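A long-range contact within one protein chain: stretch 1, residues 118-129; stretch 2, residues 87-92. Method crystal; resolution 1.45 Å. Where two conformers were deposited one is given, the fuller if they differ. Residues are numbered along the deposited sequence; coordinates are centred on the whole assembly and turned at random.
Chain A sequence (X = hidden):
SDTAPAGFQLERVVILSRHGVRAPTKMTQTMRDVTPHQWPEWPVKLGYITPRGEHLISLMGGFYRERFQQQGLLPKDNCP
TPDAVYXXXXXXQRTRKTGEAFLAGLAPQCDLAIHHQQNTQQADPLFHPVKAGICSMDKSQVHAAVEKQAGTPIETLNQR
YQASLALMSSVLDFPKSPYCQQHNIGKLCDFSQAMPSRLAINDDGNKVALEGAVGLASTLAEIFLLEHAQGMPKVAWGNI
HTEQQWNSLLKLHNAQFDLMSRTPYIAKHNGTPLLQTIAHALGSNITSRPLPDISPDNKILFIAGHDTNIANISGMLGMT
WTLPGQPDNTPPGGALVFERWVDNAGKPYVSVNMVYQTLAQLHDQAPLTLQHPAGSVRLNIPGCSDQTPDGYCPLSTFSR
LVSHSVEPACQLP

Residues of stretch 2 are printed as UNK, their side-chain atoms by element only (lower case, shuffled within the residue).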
# COMPACT_ATOMS: atom_id res chain seq x y z
N GLN A 118 17.56 3.72 -12.86
CA GLN A 118 17.83 3.95 -14.28
C GLN A 118 17.24 2.93 -15.23
O GLN A 118 16.62 3.26 -16.26
CB GLN A 118 19.33 3.92 -14.48
CG GLN A 118 20.01 5.18 -13.99
CD GLN A 118 20.03 6.31 -15.06
OE1 GLN A 118 19.10 6.51 -15.86
NE2 GLN A 118 21.09 7.06 -15.03
N ASN A 119 17.50 1.67 -14.93
CA ASN A 119 16.96 0.59 -15.72
C ASN A 119 15.58 0.17 -15.26
O ASN A 119 15.42 -0.47 -14.22
CB ASN A 119 17.91 -0.62 -15.70
CG ASN A 119 17.53 -1.67 -16.71
OD1 ASN A 119 16.37 -1.90 -17.01
ND2 ASN A 119 18.52 -2.29 -17.27
N THR A 120 14.53 0.56 -15.99
CA THR A 120 13.17 0.27 -15.61
C THR A 120 12.67 -1.12 -15.99
O THR A 120 11.56 -1.45 -15.60
CB THR A 120 12.15 1.31 -16.15
OG1 THR A 120 12.19 1.34 -17.57
CG2 THR A 120 12.46 2.69 -15.61
N GLN A 121 13.49 -1.91 -16.68
CA GLN A 121 13.15 -3.24 -17.15
C GLN A 121 13.57 -4.32 -16.12
O GLN A 121 13.46 -5.52 -16.39
CB GLN A 121 13.86 -3.49 -18.49
CG GLN A 121 13.71 -2.39 -19.55
CD GLN A 121 12.26 -2.18 -19.93
OE1 GLN A 121 11.41 -3.01 -19.60
NE2 GLN A 121 11.96 -1.07 -20.60
N GLN A 122 14.17 -3.89 -15.01
CA GLN A 122 14.62 -4.80 -13.97
C GLN A 122 14.01 -4.29 -12.68
O GLN A 122 13.75 -3.10 -12.53
CB GLN A 122 16.13 -4.79 -13.82
CG GLN A 122 16.90 -5.19 -15.06
CD GLN A 122 18.36 -5.32 -14.75
OE1 GLN A 122 18.92 -4.54 -13.96
NE2 GLN A 122 19.00 -6.30 -15.35
N ALA A 123 13.80 -5.19 -11.73
CA ALA A 123 13.32 -4.84 -10.41
C ALA A 123 14.25 -3.84 -9.72
O ALA A 123 15.44 -3.88 -9.87
CB ALA A 123 13.18 -6.09 -9.56
N ASP A 124 13.63 -2.95 -8.94
CA ASP A 124 14.32 -2.06 -8.02
C ASP A 124 14.37 -2.80 -6.69
O ASP A 124 13.32 -3.06 -6.13
CB ASP A 124 13.60 -0.70 -7.96
CG ASP A 124 14.21 0.26 -6.96
OD1 ASP A 124 15.07 -0.17 -6.15
OD2 ASP A 124 13.85 1.46 -7.04
N PRO A 125 15.60 -3.13 -6.23
CA PRO A 125 15.68 -3.91 -4.98
C PRO A 125 15.17 -3.20 -3.74
O PRO A 125 14.92 -3.85 -2.70
CB PRO A 125 17.15 -4.17 -4.85
CG PRO A 125 17.77 -2.94 -5.43
CD PRO A 125 16.95 -2.75 -6.67
N LEU A 126 14.94 -1.89 -3.81
CA LEU A 126 14.31 -1.22 -2.69
C LEU A 126 12.86 -1.67 -2.53
O LEU A 126 12.39 -1.82 -1.39
CB LEU A 126 14.28 0.29 -2.90
CG LEU A 126 13.70 1.12 -1.77
CD1 LEU A 126 14.49 1.01 -0.47
CD2 LEU A 126 13.65 2.56 -2.20
N PHE A 127 12.18 -1.93 -3.63
CA PHE A 127 10.79 -2.32 -3.63
C PHE A 127 10.59 -3.83 -3.67
O PHE A 127 9.57 -4.32 -3.11
CB PHE A 127 10.02 -1.71 -4.80
CG PHE A 127 9.93 -0.19 -4.71
CD1 PHE A 127 8.95 0.43 -3.96
CD2 PHE A 127 10.84 0.62 -5.39
CE1 PHE A 127 8.90 1.78 -3.83
CE2 PHE A 127 10.78 2.00 -5.31
CZ PHE A 127 9.79 2.58 -4.54
N HIS A 128 11.49 -4.53 -4.36
CA HIS A 128 11.37 -5.96 -4.63
C HIS A 128 12.72 -6.65 -4.47
O HIS A 128 13.34 -7.14 -5.45
CB HIS A 128 10.79 -6.21 -6.02
CG HIS A 128 9.41 -5.70 -6.18
ND1 HIS A 128 9.12 -4.51 -6.82
CD2 HIS A 128 8.23 -6.16 -5.70
CE1 HIS A 128 7.83 -4.30 -6.80
NE2 HIS A 128 7.25 -5.28 -6.13
N PRO A 129 13.22 -6.71 -3.21
CA PRO A 129 14.54 -7.28 -2.98
C PRO A 129 14.63 -8.77 -3.33
O PRO A 129 15.67 -9.27 -3.76
CB PRO A 129 14.79 -7.05 -1.49
CG PRO A 129 13.46 -6.77 -0.92
CD PRO A 129 12.64 -6.13 -1.98
N UNK A 87 11.28 12.67 -4.52
CA UNK A 87 10.49 11.52 -4.87
C UNK A 87 11.36 10.39 -5.36
O UNK A 87 12.11 10.57 -6.28
c UNK A 87 8.69 10.55 -6.33
c UNK A 87 9.40 11.83 -5.96
c UNK A 87 8.43 12.89 -5.50
N UNK A 88 11.20 9.22 -4.76
CA UNK A 88 11.74 7.96 -5.29
C UNK A 88 10.58 7.07 -5.70
O UNK A 88 9.80 6.67 -4.85
c UNK A 88 15.75 4.48 -7.11
c UNK A 88 13.33 6.07 -4.93
c UNK A 88 16.34 6.82 -7.07
c UNK A 88 16.54 5.51 -7.54
c UNK A 88 14.69 4.79 -6.26
c UNK A 88 14.43 6.13 -5.83
c UNK A 88 12.64 7.23 -4.29
c UNK A 88 12.94 4.74 -4.92
c UNK A 88 15.28 7.14 -6.25
n UNK A 88 13.75 3.99 -5.70
N UNK A 89 10.44 6.78 -6.98
CA UNK A 89 9.38 5.93 -7.47
C UNK A 89 9.93 4.62 -7.95
O UNK A 89 11.03 4.57 -8.48
c UNK A 89 8.65 6.60 -8.65
N UNK A 90 9.12 3.56 -7.80
CA UNK A 90 9.45 2.30 -8.43
C UNK A 90 9.40 2.45 -9.94
O UNK A 90 8.90 3.43 -10.48
o UNK A 90 8.23 -1.15 -7.90
c UNK A 90 8.51 1.18 -7.97
o UNK A 90 10.24 -0.45 -8.55
c UNK A 90 9.07 -0.24 -8.17
N UNK A 91 9.90 1.44 -10.62
CA UNK A 91 10.15 1.48 -12.05
C UNK A 91 8.91 1.53 -12.94
O UNK A 91 9.04 1.93 -14.11
c UNK A 91 12.37 0.50 -11.93
c UNK A 91 11.01 0.29 -12.51
c UNK A 91 10.46 -1.08 -12.15
N UNK A 92 7.77 1.09 -12.41
CA UNK A 92 6.58 0.94 -13.25
C UNK A 92 6.01 2.30 -13.67
O UNK A 92 6.17 3.31 -13.02
c UNK A 92 5.52 0.15 -12.48
o UNK A 92 6.46 -1.94 -12.97
c UNK A 92 6.00 -1.20 -12.07
o UNK A 92 6.00 -1.45 -10.85
O HOH W 1 12.93 2.74 -9.17
O HOH W 2 10.77 -3.07 -8.65
O HOH W 3 8.61 -0.97 -15.73

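Position 87 carries three side-chain carbons, one of them bearing the other two. The branch lies directly on CB, and no side-chain atom comes near stretch 1. This is Val-87, in the strand that runs through to position 89.

Position 88 has one carbon followed by fused five- and six-membered rings, eight carbons and one nitrogen. Its CB points toward stretch 1, and the ring nitrogen lies 2.9 Å from OD2 of Asp-124. Only tryptophan fits, so this is Trp-88. The nitrogen, NE1, donates a hydrogen bond to that OD2, which sits near the plane of the indole. CD1 of Trp-88 packs 3.6 Å from CD2 of Leu-126 and 3.5 Å from CE2 of Phe-127. The Phe-127 ring and the five-membered ring meet rim to rim, their planes only 8° apart.

Position 89 has a single side-chain carbon, directed away from stretch 1. This is Ala-89. Its backbone makes the contact: the C atom of Ala-89 lies 3.8 Å from CE2 of Phe-127. Water 1 donates to both O of Ala-89 and OD2 of Asp-124, linking the two stretches.

Position 90 has two carbons, the second carrying two oxygens. Its CB sits over one face of the Phe-127 ring, 3.6 Å from the centroid, as a CH-pi contact. This short carboxylate is Asp-90. OD1 of Asp-90 accepts a hydrogen bond from the backbone N of position 91 at 2.8 Å, which ties the carboxylate to the backbone of the next residue. Water 2 also donates to OD1 of Asp-90, accepts from N of Asp-124 and is hydrogen-bonded to ND1 of His-128. OD2 of Asp-90 lies 3.4 Å from CE1 of His-128, at the ring edge.

Position 91 again shows three carbons, two of them carried by CB. It points toward stretch 1, and its CB lies 3.6 Å from O of Thr-120. This is Val-91. The side chain lies by the turn from Asn-119 to Gln-122, near the carbonyl oxygens of Asn-119, Thr-120 and Gln-122.

Position 92 has two carbons, the second bearing two oxygens, but makes no contact with stretch 1. This is Asp-92, just before a helix.

The contact joins one direct hydrogen bond to close packing and bridging water. Asp-124 serves both stretches: OD2 receives the indole, while OD1 accepts from N of Leu-126 at 2.9 Å within its own segment. Phe-127 packs beside Trp-88 and under Asp-90. Val-91 covers the turn. Water 1 bridges Ala-89 and Asp-124, and water 2 bridges Asp-90 to Asp-124 and His-128.

Stretch 2 87-92: VWADVD
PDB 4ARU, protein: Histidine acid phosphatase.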